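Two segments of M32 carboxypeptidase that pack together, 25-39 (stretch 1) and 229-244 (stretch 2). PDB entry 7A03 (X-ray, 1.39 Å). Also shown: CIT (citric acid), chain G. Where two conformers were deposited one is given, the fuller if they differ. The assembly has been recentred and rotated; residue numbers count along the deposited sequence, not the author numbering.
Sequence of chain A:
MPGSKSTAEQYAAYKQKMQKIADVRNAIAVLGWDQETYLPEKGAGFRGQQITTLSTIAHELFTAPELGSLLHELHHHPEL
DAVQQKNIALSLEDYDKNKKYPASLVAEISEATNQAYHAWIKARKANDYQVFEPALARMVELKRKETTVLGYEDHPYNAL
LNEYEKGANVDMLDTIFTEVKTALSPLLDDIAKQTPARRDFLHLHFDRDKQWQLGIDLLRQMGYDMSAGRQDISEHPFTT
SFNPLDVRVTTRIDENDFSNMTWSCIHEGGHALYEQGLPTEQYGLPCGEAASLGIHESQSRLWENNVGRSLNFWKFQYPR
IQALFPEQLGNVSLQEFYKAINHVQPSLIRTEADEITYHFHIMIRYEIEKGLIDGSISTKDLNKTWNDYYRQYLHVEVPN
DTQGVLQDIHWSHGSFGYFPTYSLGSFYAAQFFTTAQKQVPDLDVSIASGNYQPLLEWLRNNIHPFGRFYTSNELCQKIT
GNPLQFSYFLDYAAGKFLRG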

# COMPACT_ATOMS: atom_id res chain seq x y z
N ARG A 25 17.53 -9.39 6.76
CA ARG A 25 16.54 -8.70 5.93
C ARG A 25 16.51 -7.20 6.24
O ARG A 25 16.37 -6.37 5.34
CB ARG A 25 15.16 -9.34 6.10
CG ARG A 25 15.10 -10.77 5.58
CD ARG A 25 13.74 -11.17 5.05
NE ARG A 25 13.75 -12.57 4.60
CZ ARG A 25 14.09 -12.96 3.38
NH1 ARG A 25 14.45 -12.07 2.46
NH2 ARG A 25 14.08 -14.26 3.06
N ASN A 26 16.72 -6.84 7.50
CA ASN A 26 16.76 -5.43 7.84
C ASN A 26 18.05 -4.78 7.36
O ASN A 26 18.04 -3.60 6.99
CB ASN A 26 16.54 -5.24 9.33
CG ASN A 26 15.09 -5.46 9.71
OD1 ASN A 26 14.19 -4.86 9.10
ND2 ASN A 26 14.85 -6.30 10.70
N ALA A 27 19.16 -5.53 7.31
CA ALA A 27 20.36 -4.98 6.67
C ALA A 27 20.10 -4.68 5.20
O ALA A 27 20.52 -3.64 4.68
CB ALA A 27 21.53 -5.97 6.81
N ILE A 28 19.39 -5.59 4.53
CA ILE A 28 18.98 -5.35 3.15
C ILE A 28 18.14 -4.07 3.06
O ILE A 28 18.33 -3.24 2.15
CB ILE A 28 18.21 -6.57 2.60
CG1 ILE A 28 19.14 -7.78 2.49
CG2 ILE A 28 17.56 -6.24 1.28
CD1 ILE A 28 18.36 -9.08 2.31
N ALA A 29 17.21 -3.89 4.00
CA ALA A 29 16.40 -2.67 4.04
C ALA A 29 17.26 -1.42 4.20
O ALA A 29 16.96 -0.39 3.58
CB ALA A 29 15.33 -2.77 5.13
N VAL A 30 18.31 -1.46 5.03
CA VAL A 30 19.20 -0.31 5.17
C VAL A 30 19.87 0.01 3.83
O VAL A 30 19.94 1.18 3.41
CB VAL A 30 20.26 -0.56 6.27
CG1 VAL A 30 21.22 0.61 6.34
CG2 VAL A 30 19.61 -0.76 7.63
N LEU A 31 20.37 -1.03 3.16
CA LEU A 31 21.01 -0.82 1.86
C LEU A 31 20.02 -0.27 0.83
O LEU A 31 20.38 0.59 0.01
CB LEU A 31 21.67 -2.12 1.38
CG LEU A 31 23.14 -2.28 1.80
CD1 LEU A 31 23.31 -2.33 3.32
CD2 LEU A 31 23.73 -3.54 1.12
N GLY A 32 18.76 -0.71 0.88
CA GLY A 32 17.78 -0.18 -0.08
C GLY A 32 17.35 1.24 0.25
O GLY A 32 17.11 2.06 -0.66
N TRP A 33 17.31 1.57 1.54
CA TRP A 33 16.99 2.93 1.95
C TRP A 33 18.07 3.88 1.48
O TRP A 33 17.79 4.93 0.88
CB TRP A 33 16.84 2.98 3.47
CG TRP A 33 16.78 4.37 4.01
CD1 TRP A 33 15.67 5.16 4.13
CD2 TRP A 33 17.88 5.16 4.50
NE1 TRP A 33 16.01 6.38 4.66
CE2 TRP A 33 17.36 6.40 4.91
CE3 TRP A 33 19.25 4.92 4.65
CZ2 TRP A 33 18.16 7.42 5.44
CZ3 TRP A 33 20.05 5.94 5.17
CH2 TRP A 33 19.51 7.16 5.56
N ASP A 34 19.34 3.47 1.68
CA ASP A 34 20.44 4.31 1.24
C ASP A 34 20.47 4.42 -0.27
O ASP A 34 20.75 5.49 -0.82
CB ASP A 34 21.74 3.75 1.80
CG ASP A 34 22.95 4.51 1.32
OD1 ASP A 34 23.20 5.62 1.86
OD2 ASP A 34 23.61 4.00 0.39
N GLN A 35 20.12 3.33 -0.96
CA GLN A 35 20.02 3.34 -2.41
C GLN A 35 19.07 4.43 -2.89
O GLN A 35 19.31 5.05 -3.93
CB GLN A 35 19.54 1.97 -2.87
CG GLN A 35 19.39 1.75 -4.36
CD GLN A 35 19.13 0.27 -4.64
OE1 GLN A 35 18.14 -0.29 -4.15
NE2 GLN A 35 20.01 -0.37 -5.39
N GLU A 36 17.98 4.66 -2.15
CA GLU A 36 17.03 5.69 -2.54
C GLU A 36 17.39 7.08 -2.05
O GLU A 36 16.81 8.07 -2.54
CB GLU A 36 15.62 5.35 -2.03
CG GLU A 36 15.05 4.05 -2.63
CD GLU A 36 14.94 4.11 -4.14
OE1 GLU A 36 14.48 5.14 -4.68
OE2 GLU A 36 15.32 3.12 -4.80
N THR A 37 18.29 7.22 -1.08
CA THR A 37 18.46 8.53 -0.46
C THR A 37 19.83 9.14 -0.68
O THR A 37 19.92 10.32 -1.04
CB THR A 37 18.17 8.46 1.04
OG1 THR A 37 18.94 7.40 1.61
CG2 THR A 37 16.69 8.20 1.28
N TYR A 38 20.91 8.39 -0.44
CA TYR A 38 22.24 8.97 -0.40
C TYR A 38 23.26 8.29 -1.31
O TYR A 38 24.36 8.83 -1.47
CB TYR A 38 22.78 9.01 1.04
CG TYR A 38 21.97 9.98 1.88
CD1 TYR A 38 22.06 11.35 1.66
CD2 TYR A 38 21.07 9.53 2.84
CE1 TYR A 38 21.31 12.25 2.39
CE2 TYR A 38 20.32 10.42 3.58
CZ TYR A 38 20.44 11.78 3.35
OH TYR A 38 19.70 12.69 4.08
N LEU A 39 22.92 7.17 -1.92
CA LEU A 39 23.87 6.42 -2.74
C LEU A 39 24.43 7.26 -3.88
O LEU A 39 23.66 7.78 -4.70
CB LEU A 39 23.12 5.22 -3.31
CG LEU A 39 23.87 4.41 -4.35
CD1 LEU A 39 24.99 3.65 -3.69
CD2 LEU A 39 22.93 3.44 -5.07
N GLY A 229 13.12 7.35 14.30
CA GLY A 229 12.83 7.53 12.89
C GLY A 229 13.41 8.84 12.43
O GLY A 229 14.04 9.58 13.21
N ARG A 230 13.21 9.11 11.15
CA ARG A 230 13.68 10.33 10.52
C ARG A 230 13.06 10.39 9.13
O ARG A 230 12.57 9.38 8.61
CB ARG A 230 15.22 10.35 10.42
CG ARG A 230 15.82 9.19 9.61
CD ARG A 230 17.35 9.42 9.32
NE ARG A 230 17.53 10.58 8.44
CZ ARG A 230 17.96 11.77 8.86
NH1 ARG A 230 18.32 11.94 10.13
NH2 ARG A 230 18.05 12.76 7.99
N GLN A 231 13.09 11.58 8.55
CA GLN A 231 12.61 11.82 7.20
C GLN A 231 13.76 12.29 6.32
O GLN A 231 14.61 13.08 6.76
CB GLN A 231 11.50 12.89 7.16
CG GLN A 231 10.97 13.13 5.75
CD GLN A 231 9.79 14.09 5.69
OE1 GLN A 231 9.96 15.31 5.79
NE2 GLN A 231 8.60 13.55 5.48
N ASP A 232 13.74 11.84 5.07
CA ASP A 232 14.69 12.25 4.05
C ASP A 232 13.93 12.44 2.74
O ASP A 232 12.75 12.09 2.63
CB ASP A 232 15.84 11.23 3.90
CG ASP A 232 16.68 11.12 5.15
OD1 ASP A 232 17.58 11.98 5.32
OD2 ASP A 232 16.41 10.23 5.99
N ILE A 233 14.59 13.03 1.77
CA ILE A 233 14.03 13.20 0.42
C ILE A 233 14.35 11.98 -0.42
O ILE A 233 15.48 11.46 -0.40
CB ILE A 233 14.59 14.48 -0.24
CG1 ILE A 233 14.20 15.72 0.55
CG2 ILE A 233 14.10 14.58 -1.69
CD1 ILE A 233 12.72 16.13 0.41
N SER A 234 13.37 11.49 -1.18
CA SER A 234 13.61 10.49 -2.20
C SER A 234 12.70 10.74 -3.40
O SER A 234 11.80 11.59 -3.34
CB SER A 234 13.49 9.06 -1.63
OG SER A 234 12.13 8.65 -1.59
N GLU A 235 12.93 10.00 -4.49
CA GLU A 235 12.15 10.26 -5.70
C GLU A 235 10.70 9.83 -5.54
O GLU A 235 9.79 10.50 -6.05
CB GLU A 235 12.77 9.61 -6.95
CG GLU A 235 12.08 9.88 -8.27
CD GLU A 235 12.79 9.25 -9.44
OE1 GLU A 235 13.82 8.56 -9.25
OE2 GLU A 235 12.32 9.43 -10.57
N HIS A 236 10.45 8.74 -4.81
CA HIS A 236 9.11 8.22 -4.58
C HIS A 236 8.94 8.00 -3.09
O HIS A 236 9.65 7.15 -2.51
CB HIS A 236 8.91 6.91 -5.33
CG HIS A 236 9.04 7.05 -6.82
ND1 HIS A 236 10.16 6.64 -7.50
CD2 HIS A 236 8.20 7.58 -7.74
CE1 HIS A 236 10.00 6.90 -8.79
NE2 HIS A 236 8.82 7.46 -8.96
N PRO A 237 8.06 8.74 -2.43
CA PRO A 237 7.90 8.59 -0.98
C PRO A 237 7.63 7.14 -0.57
O PRO A 237 6.89 6.40 -1.22
CB PRO A 237 6.69 9.48 -0.68
CG PRO A 237 6.78 10.57 -1.72
CD PRO A 237 7.30 9.89 -2.97
N PHE A 238 8.23 6.75 0.55
CA PHE A 238 8.02 5.42 1.09
C PHE A 238 8.31 5.43 2.59
O PHE A 238 8.84 6.40 3.13
CB PHE A 238 8.86 4.35 0.37
CG PHE A 238 10.36 4.48 0.58
CD1 PHE A 238 11.13 5.28 -0.25
CD2 PHE A 238 10.99 3.80 1.60
CE1 PHE A 238 12.52 5.40 -0.08
CE2 PHE A 238 12.38 3.90 1.78
CZ PHE A 238 13.13 4.72 0.94
N THR A 239 7.95 4.33 3.23
CA THR A 239 8.23 4.06 4.63
C THR A 239 9.00 2.74 4.69
O THR A 239 8.66 1.78 4.00
CB THR A 239 6.92 3.95 5.43
OG1 THR A 239 6.24 5.21 5.41
CG2 THR A 239 7.18 3.58 6.88
N THR A 240 10.04 2.70 5.52
CA THR A 240 10.81 1.47 5.73
C THR A 240 11.16 1.35 7.19
O THR A 240 11.51 2.34 7.85
CB THR A 240 12.07 1.44 4.85
OG1 THR A 240 12.67 0.13 4.92
CG2 THR A 240 13.10 2.49 5.30
N SER A 241 11.08 0.14 7.72
CA SER A 241 11.42 -0.11 9.11
C SER A 241 12.57 -1.10 9.18
O SER A 241 12.55 -2.15 8.53
CB SER A 241 10.21 -0.64 9.88
OG SER A 241 9.82 -1.90 9.37
N PHE A 242 13.59 -0.75 9.97
CA PHE A 242 14.71 -1.64 10.26
C PHE A 242 14.51 -2.40 11.56
O PHE A 242 15.31 -3.28 11.89
CB PHE A 242 16.03 -0.84 10.34
CG PHE A 242 16.27 0.07 9.16
CD1 PHE A 242 15.76 -0.25 7.91
CD2 PHE A 242 17.00 1.24 9.30
CE1 PHE A 242 15.95 0.59 6.83
CE2 PHE A 242 17.22 2.07 8.22
CZ PHE A 242 16.70 1.76 6.97
N ASN A 243 13.44 -2.07 12.28
CA ASN A 243 12.97 -2.54 13.58
C ASN A 243 11.99 -1.46 14.06
O ASN A 243 11.96 -0.36 13.49
CB ASN A 243 14.14 -2.73 14.57
CG ASN A 243 14.93 -1.44 14.81
OD1 ASN A 243 14.56 -0.63 15.64
ND2 ASN A 243 16.04 -1.28 14.08
N PRO A 244 11.19 -1.72 15.09
CA PRO A 244 10.20 -0.71 15.51
C PRO A 244 10.81 0.58 16.03
O PRO A 244 10.10 1.61 16.12
CB PRO A 244 9.38 -1.44 16.58
CG PRO A 244 9.58 -2.91 16.28
CD PRO A 244 11.01 -3.00 15.80
C1 CIT G . 14.71 14.80 9.93
O1 CIT G . 15.24 14.89 8.80
O2 CIT G . 14.16 13.72 10.26
C2 CIT G . 14.74 15.97 10.88
O HOH W 1 11.60 -4.42 10.03
O HOH W 2 14.37 0.27 2.75
O HOH W 3 14.42 8.40 5.64
O HOH W 4 12.30 6.74 -3.62
O HOH W 5 17.89 12.05 0.20
O HOH W 6 17.36 13.90 2.49

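The end of a helix packs against two strands and their connecting loop through an aromatic centre, one direct hydrogen bond and a set of bridging waters, burying 679 Å² in all. Helix 25-37 runs at 44° to strand 229-233 and at 146° to strand 239-241, with axes 9.4 and 8.9 Å away at closest approach; the backbones come nearest at Asn 26 and Phe 242, whose CA atoms are 4.9 Å apart.

Phe 242 packs against Ala 29, Val 30 and Trp 33 of the helix. Val 30 CG2 sits over one face of its ring, 3.6 Å from the centroid and 6° off the normal, a CH-pi contact, while Ala 29 CB lies 3.8 Å from Phe 242 CD1. The edge of Phe 242 points toward the face of Trp 33, the planes at 81°, and Phe 242 CZ reaches Trp 33 CB at 3.7 Å. Trp 33 also meets Phe 238, CD1 to CZ at 4.1 Å, and Thr 240, CD1 to CG2 at 3.9 Å. One turn on, Glu 36 CB rests 3.7 Å from Phe 238 CE1.

Polar chemistry gathers around Asp 232. Its carboxylate is held by Arg 230 of the same stretch in a two-pronged salt bridge, NE to OD2 at 2.7 Å and NH2 to OD1 at 2.8 Å. Tyr 38, just past the helix, donates from OH to Asp 232 OD1 at 2.6 Å, the sole direct hydrogen bond between the stretches. The Trp 33 indole reaches the same carboxylate through water 3, which accepts from NE1 and donates to Asp 232 OD2.

Other waters bridge the stretches: water 2 donates to Ala 29 O and also hydrogen-bonds the Thr 240 hydroxyl OG1, and water 5 donates to both Thr 37 O and Ile 233 O, bridging two acceptors that could not bond to each other.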